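Local coordinates for ancylostoma secreted protein 1 (Necator americanus, PDB 3NT8) that is a secreted two-CAP-domain protein of the hookworm, probably associated with the transition of infective larvae to parasitism, at residues Ala47-Ala52 with Asp211-Lys216; Asn68-Ser73 with Cys201-Asn206; Gln361-Thr366 with His396-Met401. One frame throughout, in Å; residues are numbered along the deposited sequence.

Contact 1 of 3, residues Ala47-Ala52 with Asp211-Lys216; sequences ARRRVA and DGLCTK
The guanidinium of R49 lies over L213: the methyl CD1 sits above the centre of one face, 3.5 Å from CZ, and the two side chains cross at about a right angle. At the edge of the same group, in its plane, comes the main chain of D211. R49 NE donates to D211 O at 2.9 Å, with an N-H...O angle of 160°. The carboxylate of D211 approaches differently. Its OD2 stands 3.5 Å from R49 NE but well out of the guanidinium plane, so this salt bridge works through charge alone and no N-H is aimed at it; D211 OD1 has its own salt bridge with K53.

R49 reaches this place by running CG anti to the backbone N (chi1 -178°) and then bending at chi3, which turns NE toward the loop. The chain's CG and CD pass close to D211 O on the way. The other methyl of L213, CD2, rests on the helix backbone, 3.9 Å from R49 CA, and the CB of A52 touches G212 O at 3.8 Å.

NH2 of R49 also donates to E210 O, so the carbonyls of E210, which ends strand 208-210, and of D211, which opens the turn, both accept from the group. Fixed at its edge and backed by a methyl, the arginine joins the end of helix 34-52 to the turn by directed bonds to backbone as well as by packing on L213, with the aspartate probably adding electrostatic attraction.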
loop_
_atom_site.group_PDB
_atom_site.type_symbol
_atom_site.label_atom_id
_atom_site.label_comp_id
_atom_site.label_asym_id
_atom_site.label_seq_id
_atom_site.Cartn_x
_atom_site.Cartn_y
_atom_site.Cartn_z
ATOM N N ALA A 47 -6.571 20.428 4.325
ATOM C CA ALA A 47 -5.744 20.280 3.148
ATOM C C ALA A 47 -6.115 19.013 2.389
ATOM O O ALA A 47 -6.148 19.024 1.146
ATOM C CB ALA A 47 -4.190 20.281 3.499
ATOM N N ARG A 48 -6.430 17.953 3.110
ATOM C CA ARG A 48 -6.911 16.734 2.398
ATOM C C ARG A 48 -8.241 16.939 1.618
ATOM O O ARG A 48 -8.436 16.342 0.535
ATOM C CB ARG A 48 -6.975 15.512 3.331
ATOM C CG ARG A 48 -5.592 15.069 3.848
ATOM C CD ARG A 48 -5.581 14.148 5.114
ATOM N NE ARG A 48 -6.096 12.838 4.778
ATOM C CZ ARG A 48 -5.363 11.824 4.314
ATOM N NH1 ARG A 48 -4.010 11.930 4.227
ATOM N NH2 ARG A 48 -5.985 10.705 4.001
ATOM N N ARG A 49 -9.127 17.772 2.168
ATOM C CA ARG A 49 -10.463 18.006 1.645
ATOM C C ARG A 49 -10.350 18.897 0.429
ATOM O O ARG A 49 -11.071 18.681 -0.522
ATOM C CB ARG A 49 -11.376 18.637 2.694
ATOM C CG ARG A 49 -12.813 18.854 2.228
ATOM C CD ARG A 49 -13.636 19.440 3.346
ATOM N NE ARG A 49 -14.301 18.369 4.094
ATOM C CZ ARG A 49 -14.099 18.085 5.381
ATOM N NH1 ARG A 49 -13.250 18.779 6.121
ATOM N NH2 ARG A 49 -14.774 17.102 5.935
ATOM N N ARG A 50 -9.447 19.891 0.490
ATOM C CA ARG A 50 -9.103 20.689 -0.656
ATOM C C ARG A 50 -8.641 19.878 -1.834
ATOM O O ARG A 50 -9.007 20.207 -2.957
ATOM C CB ARG A 50 -8.110 21.802 -0.344
ATOM C CG ARG A 50 -8.665 22.920 0.518
ATOM C CD ARG A 50 -7.697 24.045 0.612
ATOM N NE ARG A 50 -7.413 24.734 -0.666
ATOM C CZ ARG A 50 -8.171 25.679 -1.283
ATOM N NH1 ARG A 50 -9.361 26.067 -0.812
ATOM N NH2 ARG A 50 -7.742 26.251 -2.429
ATOM N N VAL A 51 -7.848 18.844 -1.615
ATOM C CA VAL A 51 -7.364 18.007 -2.691
ATOM C C VAL A 51 -8.489 17.204 -3.265
ATOM O O VAL A 51 -8.703 17.190 -4.508
ATOM C CB VAL A 51 -6.238 17.047 -2.219
ATOM C CG1 VAL A 51 -5.810 16.092 -3.380
ATOM C CG2 VAL A 51 -5.043 17.832 -1.717
ATOM N N ALA A 52 -9.195 16.510 -2.374
ATOM C CA ALA A 52 -10.359 15.719 -2.722
ATOM C C ALA A 52 -11.320 16.465 -3.625
ATOM O O ALA A 52 -11.763 15.883 -4.605
ATOM C CB ALA A 52 -11.045 15.244 -1.517
ATOM N N ASP A 211 -18.556 15.594 3.782
ATOM C CA ASP A 211 -18.158 16.675 2.850
ATOM C C ASP A 211 -16.884 16.295 2.055
ATOM O O ASP A 211 -15.850 16.964 2.137
ATOM C CB ASP A 211 -18.080 18.056 3.585
ATOM C CG ASP A 211 -17.807 19.225 2.630
ATOM O OD1 ASP A 211 -18.267 19.200 1.454
ATOM O OD2 ASP A 211 -17.133 20.201 3.048
ATOM N N GLY A 212 -16.970 15.208 1.287
ATOM C CA GLY A 212 -15.859 14.772 0.409
ATOM C C GLY A 212 -14.750 13.939 1.060
ATOM O O GLY A 212 -13.835 13.468 0.377
ATOM N N LEU A 213 -14.819 13.764 2.378
ATOM C CA LEU A 213 -13.821 12.955 3.070
ATOM C C LEU A 213 -14.475 11.698 3.561
ATOM O O LEU A 213 -15.529 11.747 4.219
ATOM C CB LEU A 213 -13.119 13.697 4.256
ATOM C CG LEU A 213 -12.162 14.874 3.934
ATOM C CD1 LEU A 213 -11.629 15.568 5.206
ATOM C CD2 LEU A 213 -11.034 14.421 3.030
ATOM N N CYS A 214 -13.870 10.565 3.212
ATOM C CA CYS A 214 -14.328 9.293 3.754
ATOM C C CYS A 214 -13.991 9.158 5.216
ATOM O O CYS A 214 -12.995 9.690 5.648
ATOM C CB CYS A 214 -13.752 8.121 2.938
ATOM S SG CYS A 214 -14.400 8.130 1.260
ATOM N N THR A 215 -14.810 8.441 5.980
ATOM C CA THR A 215 -14.565 8.277 7.398
ATOM C C THR A 215 -14.575 6.782 7.784
ATOM O O THR A 215 -15.543 6.116 7.575
ATOM C CB THR A 215 -15.561 9.067 8.308
ATOM O OG1 THR A 215 -16.883 8.554 8.160
ATOM C CG2 THR A 215 -15.525 10.589 7.976
ATOM N N LYS A 216 -13.466 6.295 8.332
ATOM C CA LYS A 216 -13.291 4.910 8.621
ATOM C C LYS A 216 -14.072 4.578 9.883
ATOM O O LYS A 216 -14.013 5.300 10.857
ATOM C CB LYS A 216 -11.772 4.604 8.752
ATOM C CG LYS A 216 -11.357 3.291 9.452
ATOM C CD LYS A 216 -11.435 2.120 8.520
ATOM C CE LYS A 216 -11.237 0.786 9.246
ATOM N NZ LYS A 216 -9.849 0.743 9.789
#

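Contact 2 of 3, residues Asn68-Ser73 with Cys201-Asn206; sequences NMYKLS and CSTYKN
N68 and Y70 reach across to the loop 201-206, the asparagine through its amide and the tyrosine through its ring. Starting at the root of N68, CB touches T203 OG1 at 3.3 Å. The chi1 of -58° sets CG anti to the carbonyl carbon, and from there the amide spreads both ends over S202. OD1 accepts from S202 N at 2.8 Å in a nearly straight bond (169°), the donor lying above the plane of the amide carbonyl; OD1 also lies close to C201 CA. At the other tip, ND2 donates to S202 OG at 2.7 Å, a more bent bond with the hydroxyl tilted from the amide plane. One amide thus grips both the backbone and the side chain of a single serine. A water joins N68 O to T203 OG1.

Y70 and T203 run antiparallel alongside each other, Y70 CE2 3.6 Å from T203 CB. Y204 presents its ring edge to the Y70 face, CD2 meeting Y70 CZ at 3.5 Å with the planes at 89°: a T-shaped pair in which Y204 CD2 lies over the Y70 face near its rim. The hydroxyl of Y70 accepts from Y204 N at 3.0 Å and has a second partner in S207 OG, while C201 CB packs against it.

C201 is disulfide-bonded to C214, and M69 and K71 make backbone hydrogen bonds with C214 on the strand 213-215. The arrangement is that of a disulfide-linked loop and a two-stranded antiparallel hairpin, 208-210 with 213-215, packed on the 68-73 loop of the first CAP domain.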
loop_
_atom_site.group_PDB
_atom_site.type_symbol
_atom_site.label_atom_id
_atom_site.label_comp_id
_atom_site.label_asym_id
_atom_site.label_seq_id
_atom_site.Cartn_x
_atom_site.Cartn_y
_atom_site.Cartn_z
ATOM N N ASN A 68 -12.090 8.254 -2.379
ATOM C CA ASN A 68 -11.519 7.515 -1.217
ATOM C C ASN A 68 -10.477 8.337 -0.401
ATOM O O ASN A 68 -9.506 7.812 0.104
ATOM C CB ASN A 68 -10.881 6.185 -1.700
ATOM C CG ASN A 68 -11.864 5.277 -2.425
ATOM O OD1 ASN A 68 -13.058 5.275 -2.135
ATOM N ND2 ASN A 68 -11.358 4.462 -3.318
ATOM N N MET A 69 -10.642 9.652 -0.303
ATOM C CA MET A 69 -9.743 10.441 0.544
ATOM C C MET A 69 -10.268 10.422 1.941
ATOM O O MET A 69 -11.334 10.998 2.215
ATOM C CB MET A 69 -9.626 11.877 0.064
ATOM C CG MET A 69 -8.728 12.753 0.932
ATOM S SD MET A 69 -6.968 12.337 0.900
ATOM C CE MET A 69 -6.421 12.757 -0.756
ATOM N N TYR A 70 -9.558 9.719 2.823
ATOM C CA TYR A 70 -9.956 9.577 4.246
ATOM C C TYR A 70 -9.574 10.754 5.175
ATOM O O TYR A 70 -8.488 11.370 5.068
ATOM C CB TYR A 70 -9.517 8.215 4.844
ATOM C CG TYR A 70 -10.406 7.076 4.413
ATOM C CD1 TYR A 70 -11.330 6.522 5.311
ATOM C CD2 TYR A 70 -10.431 6.648 3.091
ATOM C CE1 TYR A 70 -12.194 5.556 4.937
ATOM C CE2 TYR A 70 -11.292 5.627 2.693
ATOM C CZ TYR A 70 -12.148 5.086 3.600
ATOM O OH TYR A 70 -12.993 4.083 3.150
ATOM N N LYS A 71 -10.515 11.075 6.039
ATOM C CA LYS A 71 -10.328 12.062 7.096
ATOM C C LYS A 71 -9.477 11.357 8.118
ATOM O O LYS A 71 -9.732 10.195 8.408
ATOM C CB LYS A 71 -11.663 12.405 7.717
ATOM C CG LYS A 71 -11.613 13.537 8.711
ATOM C CD LYS A 71 -13.031 13.925 9.175
ATOM C CE LYS A 71 -12.930 15.189 10.142
ATOM N NZ LYS A 71 -14.198 15.495 10.864
ATOM N N LEU A 72 -8.480 12.047 8.642
ATOM C CA LEU A 72 -7.672 11.539 9.754
ATOM C C LEU A 72 -8.372 11.692 11.081
ATOM O O LEU A 72 -9.059 12.689 11.317
ATOM C CB LEU A 72 -6.288 12.285 9.778
ATOM C CG LEU A 72 -5.471 12.238 8.459
ATOM C CD1 LEU A 72 -4.049 12.909 8.500
ATOM C CD2 LEU A 72 -5.300 10.783 8.061
ATOM N N SER A 73 -8.206 10.707 11.952
ATOM C CA SER A 73 -8.567 10.825 13.365
ATOM C C SER A 73 -7.312 10.860 14.182
ATOM O O SER A 73 -6.292 10.232 13.826
ATOM C CB SER A 73 -9.358 9.605 13.788
ATOM O OG SER A 73 -10.493 9.542 12.965
ATOM N N CYS A 201 -17.029 5.178 -0.689
ATOM C CA CYS A 201 -15.711 4.932 -0.149
ATOM C C CYS A 201 -15.411 3.449 -0.196
ATOM O O CYS A 201 -16.065 2.664 0.504
ATOM C CB CYS A 201 -15.628 5.446 1.256
ATOM S SG CYS A 201 -16.171 7.164 1.395
ATOM N N SER A 202 -14.430 3.082 -1.028
ATOM C CA SER A 202 -14.174 1.694 -1.407
ATOM C C SER A 202 -13.031 1.069 -0.633
ATOM O O SER A 202 -12.959 -0.162 -0.518
ATOM C CB SER A 202 -13.974 1.564 -2.940
ATOM O OG SER A 202 -12.721 2.129 -3.361
ATOM N N THR A 203 -12.179 1.901 -0.035
ATOM C CA THR A 203 -11.035 1.435 0.709
ATOM C C THR A 203 -11.408 0.606 1.953
ATOM O O THR A 203 -10.915 -0.511 2.133
ATOM C CB THR A 203 -10.111 2.598 1.102
ATOM O OG1 THR A 203 -9.963 3.465 -0.033
ATOM C CG2 THR A 203 -8.716 2.026 1.496
ATOM N N TYR A 204 -12.302 1.136 2.781
ATOM C CA TYR A 204 -12.763 0.376 3.931
ATOM C C TYR A 204 -14.270 0.203 3.929
ATOM O O TYR A 204 -15.005 1.134 3.675
ATOM C CB TYR A 204 -12.286 0.990 5.259
ATOM C CG TYR A 204 -10.798 1.231 5.303
ATOM C CD1 TYR A 204 -9.933 0.216 5.679
ATOM C CD2 TYR A 204 -10.248 2.469 4.952
ATOM C CE1 TYR A 204 -8.560 0.413 5.709
ATOM C CE2 TYR A 204 -8.857 2.677 4.977
ATOM C CZ TYR A 204 -8.022 1.638 5.349
ATOM O OH TYR A 204 -6.643 1.801 5.376
ATOM N N LYS A 205 -14.720 -1.005 4.237
ATOM C CA LYS A 205 -16.152 -1.309 4.245
ATOM C C LYS A 205 -16.808 -0.543 5.359
ATOM O O LYS A 205 -16.219 -0.368 6.440
ATOM C CB LYS A 205 -16.420 -2.816 4.476
ATOM C CG LYS A 205 -15.880 -3.762 3.410
ATOM C CD LYS A 205 -16.792 -3.910 2.195
ATOM C CE LYS A 205 -16.045 -4.701 1.076
ATOM N NZ LYS A 205 -16.553 -4.463 -0.330
ATOM N N ASN A 206 -18.046 -0.122 5.107
ATOM C CA ASN A 206 -18.849 0.588 6.081
ATOM C C ASN A 206 -18.234 1.896 6.527
ATOM O O ASN A 206 -18.372 2.307 7.650
ATOM C CB ASN A 206 -19.289 -0.348 7.217
ATOM C CG ASN A 206 -20.204 -1.505 6.678
ATOM O OD1 ASN A 206 -21.003 -1.318 5.723
ATOM N ND2 ASN A 206 -20.077 -2.677 7.274
HETATM O O HOH W 1 -8.063 5.268 0.076
#

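Contact 3 of 3, residues Gln361-Thr366 with His396-Met401; sequences QMAWDT and HVIYTM
W364 and D365 meet the loop 396-401 in two ways, by an indole face and by a carboxylate. Over the indole lies I398: its CA is 3.9 Å from the centroid of the six-membered ring and 21° off the normal, a CH-pi contact, while its CG2 touches W364 CE3 at 3.6 Å. The same methyl reaches back to A363 CB. V397 O sits above that face too, toward the rim.

Next to the ring the backbones join, D365 N donating to I398 O at 3.2 Å. The carboxylate returns the grip two residues further on: T400 N points almost straight (172°) at D365 OD2, 3.2 Å away, which it meets from above the carboxylate plane. With chi1 at 63°, CG of D365 stands between its own N and carbonyl carbon and lies against Y399 CA at 3.6 Å.

D365 OD2 has further partners: a water that also donates to T400 O, and K270 in a salt bridge, which probably stabilises its negative charge. H396 ND1 donates to V397 O at 2.7 Å, in the ring plane, which restrains the imidazole's rotation next to the indole.

Further out, R249 of helix 235-253 binds the carbonyl oxygens of M362 and W364. A363 packs on W330 of helix 318-330, and Y399 on V252. The C-terminal part of helix 357-363 thus packs against helices 235-253 and 318-330 and the loop after strand 381-388.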
loop_
_atom_site.group_PDB
_atom_site.type_symbol
_atom_site.label_atom_id
_atom_site.label_comp_id
_atom_site.label_asym_id
_atom_site.label_seq_id
_atom_site.Cartn_x
_atom_site.Cartn_y
_atom_site.Cartn_z
ATOM N N GLN A 361 4.313 -14.746 -12.262
ATOM C CA GLN A 361 3.723 -15.731 -11.403
ATOM C C GLN A 361 2.320 -15.354 -10.962
ATOM O O GLN A 361 1.468 -16.223 -10.726
ATOM C CB GLN A 361 4.633 -15.947 -10.179
ATOM C CG GLN A 361 4.196 -17.008 -9.178
ATOM C CD GLN A 361 4.120 -18.376 -9.814
ATOM O OE1 GLN A 361 5.107 -19.147 -9.856
ATOM N NE2 GLN A 361 2.933 -18.701 -10.298
ATOM N N MET A 362 2.062 -14.073 -10.801
ATOM C CA MET A 362 0.687 -13.661 -10.445
ATOM C C MET A 362 -0.306 -13.893 -11.621
ATOM O O MET A 362 -1.481 -14.258 -11.404
ATOM C CB MET A 362 0.648 -12.203 -9.993
ATOM C CG MET A 362 1.271 -11.957 -8.630
ATOM S SD MET A 362 1.132 -10.206 -8.111
ATOM C CE MET A 362 -0.651 -9.978 -7.884
ATOM N N ALA A 363 0.160 -13.679 -12.851
ATOM C CA ALA A 363 -0.666 -13.784 -14.035
ATOM C C ALA A 363 -0.626 -15.174 -14.663
ATOM O O ALA A 363 -1.293 -15.391 -15.670
ATOM C CB ALA A 363 -0.218 -12.773 -15.080
ATOM N N TRP A 364 0.140 -16.099 -14.079
ATOM C CA TRP A 364 0.323 -17.456 -14.664
ATOM C C TRP A 364 -0.962 -18.291 -14.693
ATOM O O TRP A 364 -1.558 -18.592 -13.628
ATOM C CB TRP A 364 1.432 -18.209 -13.924
ATOM C CG TRP A 364 2.224 -19.124 -14.825
ATOM C CD1 TRP A 364 1.963 -20.457 -15.100
ATOM C CD2 TRP A 364 3.373 -18.774 -15.601
ATOM N NE1 TRP A 364 2.891 -20.952 -15.986
ATOM C CE2 TRP A 364 3.775 -19.947 -16.307
ATOM C CE3 TRP A 364 4.087 -17.584 -15.803
ATOM C CZ2 TRP A 364 4.884 -19.958 -17.192
ATOM C CZ3 TRP A 364 5.207 -17.611 -16.662
ATOM C CH2 TRP A 364 5.583 -18.786 -17.339
ATOM N N ASP A 365 -1.409 -18.646 -15.903
ATOM C CA ASP A 365 -2.758 -19.177 -16.027
ATOM C C ASP A 365 -2.959 -20.516 -15.362
ATOM O O ASP A 365 -4.050 -20.780 -14.887
ATOM C CB ASP A 365 -3.305 -19.169 -17.479
ATOM C CG ASP A 365 -2.531 -20.030 -18.425
ATOM O OD1 ASP A 365 -1.401 -20.345 -18.155
ATOM O OD2 ASP A 365 -3.011 -20.338 -19.517
ATOM N N THR A 366 -1.943 -21.381 -15.396
ATOM C CA THR A 366 -2.050 -22.728 -14.783
ATOM C C THR A 366 -1.933 -22.692 -13.281
ATOM O O THR A 366 -2.380 -23.618 -12.636
ATOM C CB THR A 366 -1.075 -23.779 -15.359
ATOM O OG1 THR A 366 0.278 -23.303 -15.283
ATOM C CG2 THR A 366 -1.462 -24.047 -16.830
ATOM N N HIS A 396 8.331 -20.023 -21.861
ATOM C CA HIS A 396 6.889 -20.369 -21.995
ATOM C C HIS A 396 6.021 -19.115 -21.875
ATOM O O HIS A 396 6.435 -18.133 -21.231
ATOM C CB HIS A 396 6.504 -21.330 -20.889
ATOM C CG HIS A 396 5.219 -22.062 -21.122
ATOM N ND1 HIS A 396 3.987 -21.472 -20.937
ATOM C CD2 HIS A 396 4.974 -23.357 -21.465
ATOM C CE1 HIS A 396 3.038 -22.361 -21.172
ATOM N NE2 HIS A 396 3.608 -23.510 -21.493
ATOM N N VAL A 397 4.852 -19.107 -22.532
ATOM C CA VAL A 397 3.922 -18.012 -22.382
ATOM C C VAL A 397 3.416 -17.935 -20.920
ATOM O O VAL A 397 3.298 -18.947 -20.235
ATOM C CB VAL A 397 2.742 -18.113 -23.338
ATOM C CG1 VAL A 397 3.190 -17.959 -24.844
ATOM C CG2 VAL A 397 2.073 -19.363 -23.098
ATOM N N ILE A 398 3.165 -16.716 -20.441
ATOM C CA ILE A 398 2.688 -16.518 -19.070
ATOM C C ILE A 398 1.238 -17.021 -19.012
ATOM O O ILE A 398 0.804 -17.630 -18.027
ATOM C CB ILE A 398 2.768 -15.042 -18.624
ATOM C CG1 ILE A 398 4.174 -14.485 -18.760
ATOM C CG2 ILE A 398 2.206 -14.830 -17.187
ATOM C CD1 ILE A 398 4.162 -12.963 -18.971
ATOM N N TYR A 399 0.486 -16.752 -20.058
ATOM C CA TYR A 399 -0.890 -17.282 -20.160
ATOM C C TYR A 399 -1.237 -17.479 -21.638
ATOM O O TYR A 399 -0.681 -16.767 -22.535
ATOM C CB TYR A 399 -1.912 -16.391 -19.448
ATOM C CG TYR A 399 -1.913 -14.910 -19.800
ATOM C CD1 TYR A 399 -2.515 -14.448 -20.984
ATOM C CD2 TYR A 399 -1.354 -13.993 -18.934
ATOM C CE1 TYR A 399 -2.546 -13.130 -21.307
ATOM C CE2 TYR A 399 -1.386 -12.641 -19.213
ATOM C CZ TYR A 399 -1.984 -12.224 -20.427
ATOM O OH TYR A 399 -2.047 -10.929 -20.782
ATOM N N THR A 400 -2.114 -18.465 -21.903
ATOM C CA THR A 400 -2.560 -18.771 -23.268
ATOM C C THR A 400 -3.490 -17.648 -23.718
ATOM O O THR A 400 -4.461 -17.255 -23.007
ATOM C CB THR A 400 -3.364 -20.083 -23.324
ATOM O OG1 THR A 400 -2.551 -21.137 -22.821
ATOM C CG2 THR A 400 -3.778 -20.422 -24.815
ATOM N N MET A 401 -3.221 -17.193 -24.914
ATOM C CA MET A 401 -3.824 -16.038 -25.471
ATOM C C MET A 401 -5.053 -16.336 -26.340
ATOM O O MET A 401 -5.055 -17.257 -27.193
ATOM C CB MET A 401 -2.736 -15.238 -26.251
ATOM C CG MET A 401 -1.745 -14.493 -25.392
ATOM S SD MET A 401 -0.474 -13.713 -26.386
ATOM C CE MET A 401 0.509 -15.195 -26.739
HETATM O O HOH W 2 -4.974 -18.134 -20.442
HETATM O O HOH W 3 1.300 -20.548 -19.180
HETATM O O HOH W 4 -0.650 -21.412 -21.268
#

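In the fold
Contacts 1 and 2 form one neighbourhood, their centres 9 Å apart and joined covalently by the C201-C214 disulfide; along the chain contact 2 is nested within the loop that contact 1 closes. Contact 3 stands apart, about 40 Å from contact 1 between centres, in the second CAP domain. Contacts 1 and 3 are buried and each involves the end of a helix, 34-52 in one and 357-363 in the other, whereas contact 2 is partly buried and joins two loops. The chemistry differs accordingly: an arginine bonded to backbone and backed by a leucine in contact 1, amide and tyrosine bonds in contact 2, and an indole face with a carboxylate bonded to backbone, lysine and water in contact 3.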